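Local structure of mandelate racemase/muconate lactonizing enzyme-like protein (Roseovarius sp. TM1035, 3RCY) at residues A13-W24 against I338-L346; P256-T265 against A277-A288. The protein has no established substrate but probably carries out a magnesium-dependent isomerisation or related reaction of the enolase superfamily. All coordinates share one frame; numbering follows the deposited sequence.

Interaction 1: residues A13-W24 against I338-L346; sequences APPAPGWGGRYW and IETPFHDAL
Trp24, at the start of strand 24-31, lays the outer end of its six-membered ring over His343, with CH2 above the centre of the imidazole and CZ2 3.3 Å from His343 CE1. The two planes are inclined at 53°, an oblique meeting. With CG anti to its carbonyl carbon (chi1 -57°), the indole is carried across to helix 341-346, and Trp24 NE1 gives a hydrogen bond of 2.8 Å to Gly20 O. Gly20 O lies in the indole plane, while NE1 stands above the plane of that carbonyl; the bond restrains the ring's rotation. Further round the same ring, CZ3 sits 3.5 Å from Phe342 CD2, the planes 34° apart, while Leu346 CD2 closes on the indole edge. Phe342 takes Pro15 over one face: Pro15 CD stands 3.7 Å from the ring centroid in a CH-pi contact, the proline crossing the phenyl side chain at about a right angle.

His343 is gripped from several sides. Its ND1 shares a 2.8 Å hydrogen bond with Thr340 OG1, which lies in the imidazole plane, and NE2 is bound to Ala314 O. Thr340 OG1 also caps the helix by accepting from His343 N, and a water joins this hydroxyl to Trp19 O. Thr340 CG2 meets the edge of the Trp19 indole 3.9 Å from CD1, and Ile338 CG2 packs against Trp19 CB. Tyr133 stacks on the Trp19 ring. Trp24, Phe342 and His343 form an aromatic cluster, with Pro15 on the Phe342 face and Pro14 CG on a face of the Trp24 indole, at the junction of the N-terminal and barrel domains of the enolase superfamily.

Interaction 2: residues P256-T265 against A277-A288; sequences PVATGERLTT and AAAILQPALGRA. With MG (magnesium ion), chain I; RIB (alpha-D-ribofuranose), chain M.
Pro256 begins the contact by resting its CB on Ile280 CD1. Val257 O then takes two backbone hydrogen bonds, from Ala279 N at 2.9 Å and from Ile280 N at 3.3 Å, while Val257 CG1 lies close to Ala277 O. Ala258 CB lies 3.8 Å from Ile280 CB. It also meets the end of Gln282, whose NE2 is bound to Glu235. Thr259 continues the parallel ladder: its N donates to Ile280 O, and its O receives Gln282 N at 2.7 Å. Strands 257-259 and 280-281, joined through helix 266-274, make a beta-alpha-beta crossover of the barrel, with the metal ligand Glu261 just past the end of strand 257-259, as is usual in the enolase superfamily. At Gly260 a side chain would strike Gln282 N. Glu261 OE1 binds the magnesium ion at 2.2 Å, alongside Glu235 and four waters; a further water lies within hydrogen-bonding distance of Glu261 OE1 and Gln282 OE1 and accepts from Glu261 N. Glu261 O accepts from Arg287 NH1 at 2.9 Å and lies in the guanidinium plane, a position reached by the bend at chi3 (-82°). Replacing Arg287 with an alanine would probably leave Glu261 O without this donor and open a gap beside Arg262, whose guanidinium pairs with Glu236 and reaches Thr84 of a neighbouring subunit, against which Arg287 also packs. Leu263 CD2 approaches ribose O2. Thr264 OG1 shares a water with Arg287 O, and Thr265 N donates to Ala288 O.

Interaction 2 is nested along the chain inside the long loop closed by interaction 1, whose segments are separated by 313 residues. The centres of the two contacts lie about 23 Å apart and their nearest atoms about 9 Å, without touching. Interaction 1 fastens the connection between strands 4-12 and 24-31 of the N-terminal antiparallel sheet to helix 341-346, just after strand 335-336. Interaction 2 joins strands 257-259 and 280-281, neighbours in the large sheet to which strand 335-336 also belongs. One contact therefore joins the N-terminal part to the barrel, whereas the other forms part of the barrel wall, with Glu261 in the loop just beyond it; the side chain of Ile338 lies about 10 Å from the magnesium ion that Glu261 binds.

Interaction 1: residues A13-W24 against I338-L346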
# COMPACT_ATOMS: atom_id res chain seq x y z
N ALA A 13 25.22 40.51 -17.11
CA ALA A 13 24.05 41.09 -16.45
C ALA A 13 23.05 41.68 -17.45
O ALA A 13 23.37 42.62 -18.18
CB ALA A 13 24.48 42.17 -15.46
N PRO A 14 21.82 41.14 -17.49
CA PRO A 14 20.79 41.72 -18.34
C PRO A 14 20.47 43.14 -17.87
O PRO A 14 20.37 43.36 -16.66
CB PRO A 14 19.57 40.82 -18.10
CG PRO A 14 20.11 39.55 -17.52
CD PRO A 14 21.33 39.96 -16.75
N PRO A 15 20.35 44.10 -18.81
CA PRO A 15 19.94 45.46 -18.49
C PRO A 15 18.56 45.51 -17.84
O PRO A 15 17.75 44.59 -18.01
CB PRO A 15 19.89 46.15 -19.87
CG PRO A 15 20.84 45.37 -20.70
CD PRO A 15 20.70 43.95 -20.23
N ALA A 16 18.30 46.58 -17.09
CA ALA A 16 17.00 46.84 -16.48
C ALA A 16 15.89 46.81 -17.55
O ALA A 16 16.13 47.22 -18.68
CB ALA A 16 17.01 48.18 -15.75
N PRO A 17 14.68 46.31 -17.20
CA PRO A 17 14.21 45.84 -15.89
C PRO A 17 14.76 44.46 -15.49
O PRO A 17 14.50 44.01 -14.38
CB PRO A 17 12.69 45.76 -16.08
CG PRO A 17 12.52 45.45 -17.53
CD PRO A 17 13.64 46.17 -18.24
N GLY A 18 15.49 43.81 -16.40
CA GLY A 18 16.24 42.60 -16.06
C GLY A 18 15.47 41.29 -15.97
O GLY A 18 15.71 40.49 -15.05
N TRP A 19 14.56 41.07 -16.91
CA TRP A 19 13.82 39.79 -16.96
C TRP A 19 14.76 38.64 -17.30
O TRP A 19 15.52 38.72 -18.27
CB TRP A 19 12.67 39.83 -17.97
CG TRP A 19 11.73 40.99 -17.84
CD1 TRP A 19 11.11 41.65 -18.86
CD2 TRP A 19 11.30 41.64 -16.62
NE1 TRP A 19 10.32 42.66 -18.37
CE2 TRP A 19 10.42 42.68 -17.00
CE3 TRP A 19 11.57 41.44 -15.26
CZ2 TRP A 19 9.81 43.53 -16.06
CZ3 TRP A 19 10.97 42.28 -14.32
CH2 TRP A 19 10.09 43.31 -14.73
N GLY A 20 14.71 37.59 -16.49
CA GLY A 20 15.66 36.49 -16.59
C GLY A 20 16.68 36.47 -15.47
O GLY A 20 17.54 35.59 -15.45
N GLY A 21 16.60 37.42 -14.53
CA GLY A 21 17.43 37.40 -13.32
C GLY A 21 18.61 38.38 -13.33
O GLY A 21 18.81 39.10 -14.31
N ARG A 22 19.38 38.38 -12.25
CA ARG A 22 20.46 39.36 -12.07
C ARG A 22 21.67 39.14 -12.98
O ARG A 22 22.32 40.10 -13.39
CB ARG A 22 20.92 39.40 -10.60
CG ARG A 22 19.98 40.15 -9.67
CD ARG A 22 20.62 40.35 -8.29
NE ARG A 22 19.76 41.12 -7.39
CZ ARG A 22 18.76 40.60 -6.67
NH1 ARG A 22 18.47 39.30 -6.74
NH2 ARG A 22 18.04 41.39 -5.89
N TYR A 23 21.98 37.88 -13.29
CA TYR A 23 23.11 37.55 -14.15
C TYR A 23 22.94 36.16 -14.75
O TYR A 23 22.22 35.32 -14.19
CB TYR A 23 24.46 37.63 -13.39
CG TYR A 23 24.46 36.75 -12.15
CD1 TYR A 23 24.70 35.38 -12.25
CD2 TYR A 23 24.20 37.30 -10.88
CE1 TYR A 23 24.66 34.57 -11.13
CE2 TYR A 23 24.17 36.49 -9.75
CZ TYR A 23 24.40 35.12 -9.89
OH TYR A 23 24.37 34.29 -8.78
N TRP A 24 23.59 35.94 -15.89
CA TRP A 24 23.62 34.64 -16.55
C TRP A 24 25.05 34.15 -16.62
O TRP A 24 25.97 34.94 -16.87
CB TRP A 24 23.02 34.72 -17.96
CG TRP A 24 21.61 35.25 -18.00
CD1 TRP A 24 20.65 35.10 -17.03
CD2 TRP A 24 21.00 35.98 -19.06
NE1 TRP A 24 19.48 35.71 -17.43
CE2 TRP A 24 19.67 36.26 -18.67
CE3 TRP A 24 21.45 36.43 -20.31
CZ2 TRP A 24 18.79 36.98 -19.49
CZ3 TRP A 24 20.57 37.14 -21.12
CH2 TRP A 24 19.25 37.41 -20.70
N ILE A 338 11.33 34.06 -22.79
CA ILE A 338 11.45 35.43 -22.32
C ILE A 338 11.85 36.31 -23.49
O ILE A 338 12.92 36.12 -24.10
CB ILE A 338 12.49 35.58 -21.16
CG1 ILE A 338 12.21 34.57 -20.03
CG2 ILE A 338 12.48 37.03 -20.63
CD1 ILE A 338 13.27 34.55 -18.92
N GLU A 339 10.98 37.26 -23.83
CA GLU A 339 11.23 38.14 -24.96
C GLU A 339 11.75 39.49 -24.48
O GLU A 339 10.98 40.31 -23.97
CB GLU A 339 9.95 38.32 -25.77
CG GLU A 339 10.16 38.80 -27.20
CD GLU A 339 8.88 39.32 -27.85
OE1 GLU A 339 7.78 39.09 -27.28
OE2 GLU A 339 8.97 39.97 -28.92
N THR A 340 13.05 39.72 -24.63
CA THR A 340 13.66 41.03 -24.32
C THR A 340 14.67 41.37 -25.40
O THR A 340 15.19 40.46 -26.06
CB THR A 340 14.36 41.09 -22.92
OG1 THR A 340 15.59 40.36 -22.96
CG2 THR A 340 13.46 40.56 -21.81
N PRO A 341 14.96 42.67 -25.60
CA PRO A 341 15.99 43.04 -26.57
C PRO A 341 17.33 42.35 -26.28
O PRO A 341 18.01 41.92 -27.21
CB PRO A 341 16.10 44.56 -26.42
CG PRO A 341 14.75 44.98 -25.91
CD PRO A 341 14.33 43.86 -25.00
N PHE A 342 17.70 42.24 -25.01
CA PHE A 342 19.00 41.67 -24.63
C PHE A 342 19.07 40.16 -24.91
O PHE A 342 20.07 39.69 -25.46
CB PHE A 342 19.34 41.97 -23.16
CG PHE A 342 20.75 41.60 -22.77
CD1 PHE A 342 21.84 42.33 -23.23
CD2 PHE A 342 20.99 40.51 -21.93
CE1 PHE A 342 23.15 41.99 -22.87
CE2 PHE A 342 22.29 40.15 -21.56
CZ PHE A 342 23.37 40.90 -22.03
N HIS A 343 18.02 39.41 -24.54
CA HIS A 343 17.91 38.00 -24.92
C HIS A 343 18.14 37.81 -26.42
O HIS A 343 18.94 36.98 -26.84
CB HIS A 343 16.52 37.43 -24.59
CG HIS A 343 16.38 36.91 -23.19
ND1 HIS A 343 15.91 37.68 -22.16
CD2 HIS A 343 16.59 35.67 -22.67
CE1 HIS A 343 15.85 36.96 -21.05
NE2 HIS A 343 16.26 35.73 -21.34
N ASP A 344 17.41 38.59 -27.22
CA ASP A 344 17.47 38.46 -28.68
C ASP A 344 18.85 38.82 -29.23
O ASP A 344 19.41 38.09 -30.05
CB ASP A 344 16.38 39.30 -29.36
CG ASP A 344 16.18 38.93 -30.82
OD1 ASP A 344 15.60 37.86 -31.11
OD2 ASP A 344 16.61 39.72 -31.68
N ALA A 345 19.40 39.94 -28.76
CA ALA A 345 20.70 40.42 -29.23
C ALA A 345 21.86 39.49 -28.86
O ALA A 345 22.81 39.34 -29.64
CB ALA A 345 20.97 41.85 -28.71
N LEU A 346 21.78 38.86 -27.69
CA LEU A 346 22.84 37.96 -27.22
C LEU A 346 23.05 36.75 -28.13
O LEU A 346 24.17 36.26 -28.27
CB LEU A 346 22.58 37.51 -25.78
CG LEU A 346 23.70 36.76 -25.06
CD1 LEU A 346 25.04 37.52 -25.10
CD2 LEU A 346 23.28 36.45 -23.62
O HOH W 1 16.83 40.41 -20.20

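Interaction 2: residues P256-T265 against A277-A288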
# COMPACT_ATOMS: atom_id res chain seq x y z
N PRO A 256 -3.51 19.90 -12.55
CA PRO A 256 -2.22 19.22 -12.72
C PRO A 256 -1.09 19.98 -12.05
O PRO A 256 -1.00 21.21 -12.16
CB PRO A 256 -2.02 19.20 -14.24
CG PRO A 256 -3.42 19.23 -14.79
CD PRO A 256 -4.16 20.15 -13.85
N VAL A 257 -0.23 19.25 -11.35
CA VAL A 257 0.90 19.86 -10.67
C VAL A 257 2.13 19.80 -11.58
O VAL A 257 2.38 18.78 -12.22
CB VAL A 257 1.17 19.18 -9.30
CG1 VAL A 257 2.50 19.67 -8.67
CG2 VAL A 257 -0.01 19.45 -8.34
N ALA A 258 2.83 20.92 -11.66
CA ALA A 258 4.05 21.04 -12.45
C ALA A 258 5.19 21.39 -11.52
O ALA A 258 5.02 22.19 -10.59
CB ALA A 258 3.90 22.13 -13.53
N THR A 259 6.35 20.79 -11.74
CA THR A 259 7.51 21.12 -10.94
C THR A 259 8.80 20.72 -11.66
O THR A 259 8.76 19.97 -12.64
CB THR A 259 7.45 20.46 -9.54
OG1 THR A 259 8.24 21.21 -8.62
CG2 THR A 259 7.93 18.99 -9.58
N GLY A 260 9.92 21.22 -11.17
CA GLY A 260 11.22 20.68 -11.57
C GLY A 260 12.38 21.66 -11.62
O GLY A 260 13.54 21.24 -11.69
N GLU A 261 12.08 22.96 -11.60
CA GLU A 261 13.14 23.95 -11.84
C GLU A 261 14.24 23.95 -10.78
O GLU A 261 15.35 24.40 -11.06
CB GLU A 261 12.56 25.35 -12.00
CG GLU A 261 12.15 26.02 -10.70
CD GLU A 261 11.38 27.29 -10.96
OE1 GLU A 261 10.26 27.20 -11.50
OE2 GLU A 261 11.91 28.39 -10.64
N ARG A 262 13.94 23.44 -9.59
CA ARG A 262 14.92 23.41 -8.50
C ARG A 262 15.42 21.99 -8.22
O ARG A 262 16.11 21.75 -7.22
CB ARG A 262 14.33 24.06 -7.25
CG ARG A 262 14.17 25.57 -7.43
CD ARG A 262 13.72 26.24 -6.17
NE ARG A 262 12.27 26.23 -6.03
CZ ARG A 262 11.63 26.63 -4.94
NH1 ARG A 262 12.30 27.06 -3.87
NH2 ARG A 262 10.30 26.63 -4.92
N LEU A 263 15.07 21.07 -9.12
CA LEU A 263 15.48 19.67 -9.00
C LEU A 263 16.63 19.36 -9.94
O LEU A 263 16.87 20.09 -10.92
CB LEU A 263 14.29 18.73 -9.30
CG LEU A 263 13.06 18.88 -8.39
CD1 LEU A 263 12.05 17.74 -8.67
CD2 LEU A 263 13.43 18.91 -6.89
N THR A 264 17.35 18.28 -9.66
CA THR A 264 18.50 17.96 -10.48
C THR A 264 18.75 16.46 -10.63
O THR A 264 18.72 15.71 -9.65
CB THR A 264 19.78 18.68 -9.97
OG1 THR A 264 20.86 18.40 -10.86
CG2 THR A 264 20.15 18.23 -8.56
N THR A 265 19.06 16.08 -11.88
CA THR A 265 19.31 14.69 -12.33
C THR A 265 18.07 13.81 -12.27
O THR A 265 17.11 14.09 -11.55
CB THR A 265 20.46 13.93 -11.58
OG1 THR A 265 19.95 13.37 -10.36
CG2 THR A 265 21.70 14.82 -11.30
N ALA A 277 3.82 12.99 -7.74
CA ALA A 277 3.94 14.35 -7.21
C ALA A 277 3.70 15.42 -8.26
O ALA A 277 3.24 16.52 -7.95
CB ALA A 277 5.29 14.55 -6.55
N ALA A 278 4.03 15.10 -9.52
CA ALA A 278 3.82 16.03 -10.62
C ALA A 278 3.51 15.31 -11.93
O ALA A 278 4.04 14.22 -12.19
CB ALA A 278 5.02 16.96 -10.80
N ALA A 279 2.67 15.95 -12.74
CA ALA A 279 2.30 15.46 -14.06
C ALA A 279 3.13 16.13 -15.15
O ALA A 279 3.21 15.64 -16.27
CB ALA A 279 0.82 15.72 -14.30
N ILE A 280 3.74 17.26 -14.81
CA ILE A 280 4.49 18.07 -15.76
C ILE A 280 5.86 18.41 -15.17
O ILE A 280 5.95 18.97 -14.08
CB ILE A 280 3.71 19.36 -16.14
CG1 ILE A 280 2.41 18.98 -16.89
CG2 ILE A 280 4.58 20.33 -16.97
CD1 ILE A 280 1.27 20.02 -16.78
N LEU A 281 6.93 18.06 -15.89
CA LEU A 281 8.29 18.24 -15.38
C LEU A 281 8.95 19.44 -16.02
O LEU A 281 8.95 19.57 -17.24
CB LEU A 281 9.14 16.97 -15.59
CG LEU A 281 8.59 15.66 -15.02
CD1 LEU A 281 9.56 14.49 -15.27
CD2 LEU A 281 8.23 15.76 -13.52
N GLN A 282 9.54 20.30 -15.19
CA GLN A 282 10.09 21.58 -15.64
C GLN A 282 11.57 21.73 -15.29
O GLN A 282 11.94 22.67 -14.56
CB GLN A 282 9.28 22.74 -15.04
CG GLN A 282 7.77 22.64 -15.27
CD GLN A 282 7.00 23.63 -14.43
OE1 GLN A 282 7.10 23.63 -13.20
NE2 GLN A 282 6.20 24.47 -15.08
N PRO A 283 12.42 20.83 -15.79
CA PRO A 283 13.82 20.98 -15.42
C PRO A 283 14.41 22.22 -16.05
O PRO A 283 13.99 22.64 -17.14
CB PRO A 283 14.49 19.75 -16.02
CG PRO A 283 13.66 19.47 -17.27
CD PRO A 283 12.23 19.81 -16.85
N ALA A 284 15.35 22.84 -15.34
CA ALA A 284 16.22 23.82 -15.96
C ALA A 284 17.43 23.03 -16.45
O ALA A 284 18.21 22.52 -15.63
CB ALA A 284 16.64 24.88 -14.93
N LEU A 285 17.59 22.93 -17.77
CA LEU A 285 18.68 22.12 -18.36
C LEU A 285 20.07 22.54 -17.89
O LEU A 285 20.97 21.70 -17.78
CB LEU A 285 18.60 22.13 -19.89
CG LEU A 285 17.72 21.02 -20.50
CD1 LEU A 285 16.26 21.15 -20.10
CD2 LEU A 285 17.84 21.02 -22.02
N GLY A 286 20.24 23.83 -17.61
CA GLY A 286 21.50 24.36 -17.06
C GLY A 286 21.74 24.00 -15.60
O GLY A 286 22.81 24.26 -15.06
N ARG A 287 20.73 23.40 -14.98
CA ARG A 287 20.84 22.92 -13.60
C ARG A 287 20.78 21.40 -13.51
O ARG A 287 21.52 20.79 -12.73
CB ARG A 287 19.71 23.52 -12.74
CG ARG A 287 19.47 22.75 -11.44
CD ARG A 287 18.52 23.49 -10.52
NE ARG A 287 19.22 24.53 -9.76
CZ ARG A 287 18.64 25.65 -9.32
NH1 ARG A 287 17.36 25.89 -9.60
NH2 ARG A 287 19.34 26.52 -8.61
N ALA A 288 19.89 20.80 -14.29
CA ALA A 288 19.43 19.45 -14.01
C ALA A 288 20.31 18.33 -14.52
O ALA A 288 20.00 17.16 -14.32
CB ALA A 288 17.97 19.27 -14.49
MG MG I . 8.64 28.62 -11.79
O5 RIB M . 15.18 15.71 0.10
C5 RIB M . 14.68 14.84 -0.93
C4 RIB M . 15.04 15.46 -2.27
O4 RIB M . 14.08 15.09 -3.25
C3 RIB M . 15.01 16.97 -2.21
O3 RIB M . 16.32 17.47 -2.04
C2 RIB M . 14.49 17.40 -3.55
O2 RIB M . 15.59 17.79 -4.38
C1 RIB M . 13.81 16.18 -4.14
O1 RIB M . 12.40 16.42 -4.25
O HOH W 2 16.14 21.89 -12.77
O HOH W 3 9.34 24.40 -11.67
O HOH W 4 10.05 30.04 -10.65
O HOH W 5 22.29 20.65 -10.23
O HOH W 6 6.87 29.97 -11.63
O HOH W 7 9.26 29.71 -13.77
O HOH W 8 8.21 28.25 -9.54